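Local atomic coordinates of A putative transcriptional regulator (Rhodococcus sp., PDB entry 2HKU), a protein that probably binds DNA at regulatory sites and controls transcription, as a regulator of the TetR family. Residues F26-T30 and L66-V70; V100-L104 and A193-I197; V111-T115 and I172-I177; F114-M118 and I131-L135. All coordinates share one frame. Numbering follows the deposited sequence.

Contact 1: residues F26-T30 and L66-V70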
# COMPACT_ATOMS: atom_id res chain seq x y z
N PHE A 26 -7.44 21.73 12.71
CA PHE A 26 -7.65 20.36 12.33
C PHE A 26 -8.45 20.25 11.07
O PHE A 26 -8.08 19.54 10.15
CB PHE A 26 -8.22 19.54 13.48
CG PHE A 26 -7.88 18.04 13.37
CD1 PHE A 26 -6.68 17.55 13.86
CD2 PHE A 26 -8.77 17.14 12.77
CE1 PHE A 26 -6.38 16.20 13.77
CE2 PHE A 26 -8.45 15.78 12.69
CZ PHE A 26 -7.30 15.32 13.19
N THR A 27 -9.56 20.99 11.00
CA THR A 27 -10.40 21.02 9.81
C THR A 27 -9.69 21.56 8.58
O THR A 27 -9.82 21.01 7.53
CB THR A 27 -11.73 21.84 10.11
OG1 THR A 27 -12.46 21.12 11.13
CG2 THR A 27 -12.61 21.99 8.88
N ALA A 28 -8.97 22.69 8.71
CA ALA A 28 -8.36 23.30 7.56
C ALA A 28 -7.29 22.30 7.09
O ALA A 28 -7.22 21.98 5.92
CB ALA A 28 -7.71 24.58 7.97
N ALA A 29 -6.51 21.81 8.05
CA ALA A 29 -5.44 20.81 7.77
C ALA A 29 -6.01 19.63 7.06
O ALA A 29 -5.46 19.20 6.04
CB ALA A 29 -4.76 20.37 9.03
N THR A 30 -7.10 19.10 7.56
CA THR A 30 -7.72 17.97 6.96
C THR A 30 -8.08 18.26 5.50
O THR A 30 -7.77 17.51 4.64
CB THR A 30 -8.95 17.48 7.75
OG1 THR A 30 -8.62 17.10 9.06
CG2 THR A 30 -9.62 16.36 7.09
N LEU A 66 0.82 17.38 13.31
CA LEU A 66 -0.51 17.70 12.67
C LEU A 66 -0.87 16.77 11.48
O LEU A 66 -1.97 16.25 11.45
CB LEU A 66 -0.62 19.17 12.26
CG LEU A 66 -1.94 19.74 11.65
CD1 LEU A 66 -3.15 19.51 12.49
CD2 LEU A 66 -1.78 21.21 11.35
N PHE A 67 0.08 16.54 10.55
CA PHE A 67 -0.14 15.73 9.39
C PHE A 67 -0.49 14.30 9.81
O PHE A 67 -1.47 13.74 9.32
CB PHE A 67 1.14 15.63 8.52
CG PHE A 67 0.90 14.86 7.24
CD1 PHE A 67 0.15 15.45 6.21
CD2 PHE A 67 1.27 13.58 7.13
CE1 PHE A 67 -0.12 14.79 5.04
CE2 PHE A 67 1.07 12.88 5.95
CZ PHE A 67 0.38 13.45 4.92
N VAL A 68 0.35 13.68 10.68
CA VAL A 68 0.02 12.32 11.07
C VAL A 68 -1.35 12.26 11.82
O VAL A 68 -2.14 11.33 11.61
CB VAL A 68 1.23 11.63 11.88
CG1 VAL A 68 0.81 10.27 12.39
CG2 VAL A 68 2.44 11.56 10.99
N GLU A 69 -1.62 13.20 12.74
CA GLU A 69 -2.89 13.09 13.44
C GLU A 69 -4.05 13.21 12.44
O GLU A 69 -5.00 12.43 12.50
CB GLU A 69 -3.07 14.17 14.49
CG GLU A 69 -2.31 13.87 15.73
CD GLU A 69 -2.62 14.84 16.81
OE1 GLU A 69 -3.72 15.47 16.81
OE2 GLU A 69 -1.76 14.96 17.64
N VAL A 70 -3.96 14.18 11.54
CA VAL A 70 -4.98 14.36 10.49
C VAL A 70 -5.18 13.07 9.67
O VAL A 70 -6.36 12.69 9.32
CB VAL A 70 -4.59 15.58 9.56
CG1 VAL A 70 -5.29 15.56 8.23
CG2 VAL A 70 -4.78 16.93 10.30
O HOH W 1 -8.49 14.22 9.51
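Segments 26-30 and 66-70, on helices 21-36 and 63-87, cross at -83°, nearly at right angles, with their axes 9.9 Å apart. Phe26 opens the contact and covers the most surface: its t rotamer carries the ring over to the second helix, where Val70 CG2 sits 4.1 Å from the ring centroid and 18° off the normal, a CH-pi contact over the face. At the ring's edge Phe26 CZ lies 3.8 Å from Glu69 O, while Phe26 CD1 comes within 4.3 Å of Leu66 CD1. Ala29 points toward the partner, and its small methyl CB touches Leu66 CD2 at 3.9 Å and Val70 CG2 at 3.7 Å. The nearest CA pair is Thr30 and Val70, 5.7 Å apart, and Val70 CG1 rests 3.7 Å from Thr30 CA. Thr30 OG1 donates to Phe26 O of its own helix (2.7 Å), and a water bridges the helices by donating to Thr30 OG1 (2.9 Å) and Val70 O (2.6 Å). Besides its carbonyl, Glu69 offers CB, 3.9 Å from Phe26 CE1; its carboxylate forms salt bridges with Arg65 and Arg22. Tyr60 of helix 53-60 also packs on Phe26 and Leu66. Helix 21-36, packed on the predicted helix-turn-helix (residues 41-60) and on the long helix 63-87 that follows it, is the hallmark of the TetR-type DNA-binding domain.

Contact 2: residues V100-L104 and A193-I197; sequences VGSLL and AVAVI
This is a buried, wholly apolar helix-helix contact in the C-terminal domain, joining the last turn of helix 92-104 to helix 190-201. Both segments are helical, phi/psi near -60/-45 (Leu104 -83/-21), with Leu104 N bonded to Val100 O at 2.9 Å and Ile197 N weakly to Ala193 O at 3.4 Å; their axes pass 10.1 Å apart at 132°, roughly antiparallel but strongly splayed. Val100 and Val194 set the register, their CA atoms 6.3 Å apart. Val100, chi1 t, places CG1 3.9 Å from Val194 CG2 and CG2 3.7 Å from Ile197 CG2. Beside it Gly101 N lies 4.3 Å from Val194 CG2. One turn on, Leu104 (m, t) extends CD1 to 3.8 Å from Ala193 CB, 3.7 Å from Val194 N and 3.9 Å from Val194 CG2; the small Ala193 admits this leucine close to the backbone. Ile197 (m, m) also turns to helix 161-181, touching Ala171 and Leu175. Such aliphatic packing fills the core of the all-helical TetR-family C-terminal domain.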
# COMPACT_ATOMS: atom_id res chain seq x y z
N VAL A 100 -16.61 -1.94 0.69
CA VAL A 100 -15.41 -1.86 -0.23
C VAL A 100 -15.51 -0.71 -1.16
O VAL A 100 -14.60 0.11 -1.30
CB VAL A 100 -15.24 -3.23 -0.97
CG1 VAL A 100 -14.10 -3.20 -1.94
CG2 VAL A 100 -15.05 -4.31 0.03
N GLY A 101 -16.68 -0.56 -1.79
CA GLY A 101 -16.92 0.65 -2.59
C GLY A 101 -16.71 1.95 -1.89
O GLY A 101 -16.27 2.90 -2.52
N SER A 102 -17.03 2.04 -0.60
CA SER A 102 -16.76 3.30 0.16
C SER A 102 -15.27 3.58 0.36
O SER A 102 -14.76 4.69 0.08
CB SER A 102 -17.38 3.23 1.59
OG SER A 102 -17.35 4.52 2.19
N LEU A 103 -14.58 2.58 0.88
CA LEU A 103 -13.10 2.74 1.10
C LEU A 103 -12.37 3.00 -0.22
O LEU A 103 -11.52 3.79 -0.24
CB LEU A 103 -12.53 1.49 1.80
CG LEU A 103 -13.04 1.32 3.24
CD1 LEU A 103 -12.51 0.01 3.67
CD2 LEU A 103 -12.61 2.54 4.16
N LEU A 104 -12.74 2.32 -1.32
CA LEU A 104 -11.99 2.45 -2.58
C LEU A 104 -12.40 3.65 -3.36
O LEU A 104 -11.65 4.17 -4.21
CB LEU A 104 -12.07 1.18 -3.43
CG LEU A 104 -11.43 -0.04 -2.75
CD1 LEU A 104 -11.52 -1.33 -3.57
CD2 LEU A 104 -9.97 0.25 -2.40
N ALA A 193 -10.57 -2.94 -8.79
CA ALA A 193 -10.05 -2.98 -7.37
C ALA A 193 -11.11 -3.60 -6.46
O ALA A 193 -10.83 -4.42 -5.68
CB ALA A 193 -9.69 -1.64 -6.94
N VAL A 194 -12.41 -3.23 -6.62
CA VAL A 194 -13.45 -3.89 -5.91
C VAL A 194 -13.48 -5.39 -6.15
O VAL A 194 -13.60 -6.21 -5.20
CB VAL A 194 -14.84 -3.19 -6.21
CG1 VAL A 194 -15.93 -4.05 -5.66
CG2 VAL A 194 -14.87 -1.83 -5.53
N ALA A 195 -13.31 -5.79 -7.42
CA ALA A 195 -13.26 -7.21 -7.78
C ALA A 195 -12.07 -7.97 -7.14
O ALA A 195 -12.16 -9.15 -6.85
CB ALA A 195 -13.24 -7.37 -9.31
N VAL A 196 -10.94 -7.31 -6.92
CA VAL A 196 -9.80 -8.02 -6.23
C VAL A 196 -10.28 -8.37 -4.78
O VAL A 196 -10.07 -9.47 -4.31
CB VAL A 196 -8.47 -7.13 -6.20
CG1 VAL A 196 -7.52 -7.58 -5.14
CG2 VAL A 196 -7.75 -7.04 -7.64
N ILE A 197 -10.94 -7.44 -4.09
CA ILE A 197 -11.39 -7.73 -2.68
C ILE A 197 -12.39 -8.88 -2.71
O ILE A 197 -12.23 -9.84 -1.96
CB ILE A 197 -11.98 -6.53 -1.94
CG1 ILE A 197 -10.99 -5.36 -1.73
CG2 ILE A 197 -12.61 -6.96 -0.56
CD1 ILE A 197 -9.80 -5.68 -0.78

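Contact 3: residues V111-T115 and I172-I177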
# COMPACT_ATOMS: atom_id res chain seq x y z
N VAL A 111 -7.59 7.01 3.01
CA VAL A 111 -6.65 5.85 3.06
C VAL A 111 -5.29 6.28 2.48
O VAL A 111 -4.20 5.91 2.98
CB VAL A 111 -7.17 4.65 2.25
CG1 VAL A 111 -6.19 3.46 2.28
CG2 VAL A 111 -8.55 4.21 2.75
N GLU A 112 -5.34 6.97 1.35
CA GLU A 112 -4.12 7.39 0.67
C GLU A 112 -3.29 8.37 1.53
O GLU A 112 -2.07 8.19 1.71
CB GLU A 112 -4.44 7.95 -0.71
CG GLU A 112 -3.24 8.60 -1.37
CD GLU A 112 -3.59 9.36 -2.63
OE1 GLU A 112 -4.73 9.19 -3.19
OE2 GLU A 112 -2.70 10.13 -3.05
N LEU A 113 -3.92 9.35 2.14
CA LEU A 113 -3.20 10.13 3.15
C LEU A 113 -2.55 9.31 4.29
O LEU A 113 -1.41 9.63 4.74
CB LEU A 113 -4.13 11.16 3.79
CG LEU A 113 -3.61 12.31 4.59
CD1 LEU A 113 -2.71 13.12 3.62
CD2 LEU A 113 -4.81 13.16 5.02
N PHE A 114 -3.25 8.29 4.78
CA PHE A 114 -2.75 7.54 5.91
C PHE A 114 -1.58 6.67 5.41
O PHE A 114 -0.60 6.50 6.14
CB PHE A 114 -3.85 6.59 6.43
CG PHE A 114 -3.38 5.70 7.55
CD1 PHE A 114 -2.89 6.23 8.75
CD2 PHE A 114 -3.48 4.30 7.42
CE1 PHE A 114 -2.49 5.40 9.81
CE2 PHE A 114 -3.12 3.46 8.46
CZ PHE A 114 -2.58 3.96 9.66
N THR A 115 -1.69 6.10 4.20
CA THR A 115 -0.49 5.43 3.56
C THR A 115 0.74 6.37 3.46
O THR A 115 1.89 5.93 3.73
CB THR A 115 -0.82 4.68 2.17
OG1 THR A 115 -1.09 5.65 1.14
CG2 THR A 115 -1.95 3.74 2.33
N ILE A 172 -6.78 -3.36 0.83
CA ILE A 172 -7.25 -2.02 0.70
C ILE A 172 -6.11 -1.00 0.48
O ILE A 172 -6.17 -0.22 -0.45
CB ILE A 172 -8.22 -1.59 1.88
CG1 ILE A 172 -9.54 -2.44 1.84
CG2 ILE A 172 -8.44 -0.10 1.84
CD1 ILE A 172 -10.53 -2.10 0.67
N PHE A 173 -5.08 -1.01 1.35
CA PHE A 173 -3.90 -0.12 1.21
C PHE A 173 -3.24 -0.24 -0.16
O PHE A 173 -3.06 0.76 -0.87
CB PHE A 173 -2.87 -0.39 2.33
CG PHE A 173 -3.40 -0.14 3.74
CD1 PHE A 173 -4.30 0.89 3.99
CD2 PHE A 173 -2.96 -0.93 4.79
CE1 PHE A 173 -4.77 1.08 5.36
CE2 PHE A 173 -3.39 -0.76 6.12
CZ PHE A 173 -4.27 0.20 6.40
N GLY A 174 -2.96 -1.47 -0.55
CA GLY A 174 -2.26 -1.74 -1.88
C GLY A 174 -3.14 -1.39 -3.09
O GLY A 174 -2.65 -0.92 -4.14
N LEU A 175 -4.44 -1.63 -2.98
CA LEU A 175 -5.37 -1.20 -4.05
C LEU A 175 -5.51 0.31 -4.16
O LEU A 175 -5.48 0.87 -5.26
CB LEU A 175 -6.78 -1.83 -3.93
CG LEU A 175 -6.76 -3.30 -4.05
CD1 LEU A 175 -7.93 -4.11 -3.37
CD2 LEU A 175 -6.58 -3.67 -5.50
N VAL A 176 -5.64 0.99 -3.04
CA VAL A 176 -5.68 2.47 -3.04
C VAL A 176 -4.41 3.05 -3.61
O VAL A 176 -4.48 3.99 -4.37
CB VAL A 176 -5.94 3.13 -1.63
CG1 VAL A 176 -5.70 4.66 -1.65
CG2 VAL A 176 -7.39 2.84 -1.20
N ILE A 177 -3.26 2.54 -3.21
CA ILE A 177 -2.02 3.10 -3.69
C ILE A 177 -1.90 2.95 -5.23
O ILE A 177 -1.57 3.91 -5.94
CB ILE A 177 -0.80 2.39 -2.99
CG1 ILE A 177 -0.77 2.85 -1.52
CG2 ILE A 177 0.45 2.88 -3.68
CD1 ILE A 177 0.01 1.90 -0.53
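Val111 gives up most surface here, and its CA-to-CB bond points toward the crossing helix. Val111 CG1 meets three residues on helix 161-181: Phe173 CD1 at 3.6 Å, at the edge of that ring, Val176 CG2 at 3.7 Å and Ile172 CG2 at 4.2 Å. A compact beta-branched residue suits this spot because the axes are only 9.5 Å apart, crossing at -100°. Phe173 is next: its CA-to-CB bond runs sideways, but the m rotamer brings the ring back, so that Phe173 CZ lies 4.0 Å from Phe114 CE2 and Phe173 CD1 lies 4.0 Å from Thr115 CG2. Both helices belong to the all-helical C-terminal domain of a TetR-family protein, in its interior and beside the second subunit, whose Ile177 packs on both Thr115 and Phe173. Val176 aims its CG1 at Glu112 CB, 3.6 Å away; the carboxylate reaches on to Thr180. Thr115 can face this apolar neighbourhood because its OG1 donates to Glu112 O at 2.8 Å, while the same OG1 packs 3.9 Å from Ile177 CG1.

Contact 4: residues F114-M118 and I131-L135. With EDO (1,2-ethanediol), chain H.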
# COMPACT_ATOMS: atom_id res chain seq x y z
N PHE A 114 -3.25 8.29 4.78
CA PHE A 114 -2.75 7.54 5.91
C PHE A 114 -1.58 6.67 5.41
O PHE A 114 -0.60 6.50 6.14
CB PHE A 114 -3.85 6.59 6.43
CG PHE A 114 -3.38 5.70 7.55
CD1 PHE A 114 -2.89 6.23 8.75
CD2 PHE A 114 -3.48 4.30 7.42
CE1 PHE A 114 -2.49 5.40 9.81
CE2 PHE A 114 -3.12 3.46 8.46
CZ PHE A 114 -2.58 3.96 9.66
N THR A 115 -1.69 6.10 4.20
CA THR A 115 -0.49 5.43 3.56
C THR A 115 0.74 6.37 3.46
O THR A 115 1.89 5.93 3.73
CB THR A 115 -0.82 4.68 2.17
OG1 THR A 115 -1.09 5.65 1.14
CG2 THR A 115 -1.95 3.74 2.33
N SER A 116 0.52 7.65 3.12
CA SER A 116 1.62 8.65 3.06
C SER A 116 2.16 8.91 4.41
O SER A 116 3.43 8.96 4.63
CB SER A 116 1.22 9.96 2.41
OG SER A 116 0.94 9.63 1.05
N ALA A 117 1.23 9.02 5.37
CA ALA A 117 1.67 9.12 6.77
C ALA A 117 2.54 7.90 7.25
O ALA A 117 3.51 8.13 7.97
CB ALA A 117 0.52 9.33 7.75
N MSE A 118 2.16 6.66 6.94
CA MSE A 118 2.93 5.49 7.39
C MSE A 118 4.35 5.46 6.78
O MSE A 118 5.31 4.90 7.37
CB MSE A 118 2.27 4.16 6.96
CG MSE A 118 0.98 3.80 7.73
SE MSE A 118 0.29 2.06 7.41
CE MSE A 118 -0.95 2.41 5.88
N ILE A 131 0.43 5.92 14.47
CA ILE A 131 0.29 5.05 13.33
C ILE A 131 -0.11 3.66 13.80
O ILE A 131 -1.06 3.07 13.25
CB ILE A 131 1.62 4.90 12.44
CG1 ILE A 131 1.96 6.18 11.62
CG2 ILE A 131 1.45 3.78 11.41
CD1 ILE A 131 0.89 6.68 10.70
N THR A 132 0.67 3.09 14.74
CA THR A 132 0.39 1.75 15.19
C THR A 132 -0.94 1.66 15.94
O THR A 132 -1.66 0.66 15.81
CB THR A 132 1.59 1.05 15.94
OG1 THR A 132 1.94 1.80 17.07
CG2 THR A 132 2.74 1.09 15.13
N ASP A 133 -1.27 2.65 16.74
CA ASP A 133 -2.53 2.56 17.36
C ASP A 133 -3.65 2.54 16.32
O ASP A 133 -4.60 1.84 16.52
CB ASP A 133 -2.82 3.72 18.32
CG ASP A 133 -2.17 3.50 19.76
OD1 ASP A 133 -1.67 2.39 20.05
OD2 ASP A 133 -2.20 4.47 20.53
N THR A 134 -3.53 3.38 15.30
CA THR A 134 -4.52 3.57 14.19
C THR A 134 -4.68 2.27 13.43
O THR A 134 -5.76 1.81 13.23
CB THR A 134 -4.17 4.81 13.27
OG1 THR A 134 -4.13 6.00 14.08
CG2 THR A 134 -5.24 5.03 12.09
N LEU A 135 -3.57 1.62 13.12
CA LEU A 135 -3.57 0.33 12.48
C LEU A 135 -4.22 -0.75 13.28
O LEU A 135 -4.97 -1.52 12.73
CB LEU A 135 -2.13 -0.20 12.13
CG LEU A 135 -1.42 0.28 10.89
CD1 LEU A 135 0.06 -0.40 10.72
CD2 LEU A 135 -2.31 0.01 9.65
C1 EDO H . 5.39 9.48 -0.31
O1 EDO H . 5.56 9.99 -1.70
C2 EDO H . 4.35 10.09 0.68
O2 EDO H . 4.83 9.98 2.11
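Within the helical C-terminal domain of this TetR-family regulator, two successive helices, 108-120 and 125-152, fold back on each other as a helical hairpin, and this contact lies in its buried interior. The short axes pass 11.4 Å apart at 137° between their N-to-C directions, a wide spacing bridged mainly by the large Phe114, Met118, Ile131 and Leu135. Phe114 is the largest of them: CE1 reaches Ile131 CD1 at 3.7 Å and Thr134 CG2 at 3.6 Å, and CE2 meets Leu135 CD2 at 3.7 Å near the ring plane. Thr134 can offer its methyl because its hydroxyl bonds to Leu130 O. Nearer the turn, where Met118 CA and Ile131 CA are 6.5 Å apart, Ala117 CB touches Ile131 CD1 at 4.0 Å. At the interface with the second subunit, 1,2-ethanediol, probably from crystallisation, donates from O2 to Ser116 O at 3.1 Å and also bonds to Ser116 O of the second subunit. Met118, a selenomethionine, lays CG 3.7 Å from Ile131 CG2 and SE 4.0 Å from Leu135 CD2.

In the fold
Contact 1 belongs to the DNA-binding region and is partly buried; contacts 2, 3 and 4 are buried in the C-terminal domain. That difference appears in the chemistry: contact 1 admits a bridging water, whereas the other three meet chiefly through aliphatic and aromatic carbon. Contacts 3 and 4 share Phe114 and Thr115 of helix 108-120, both touch the second subunit, and Phe173 CE2 lies 3.8 Å from Leu135 CD2 between them. Contact 1 joins this core through Phe67 CZ, 3.4 Å from Leu113 CD1, and Val68 CG1, 4.0 Å from Ile131 CD1. At the other end contact 2 joins contact 3, with Leu104 CD2 3.8 Å from Val176 CG2. Contacts 1 and 2, their centres 26 Å apart, do not touch.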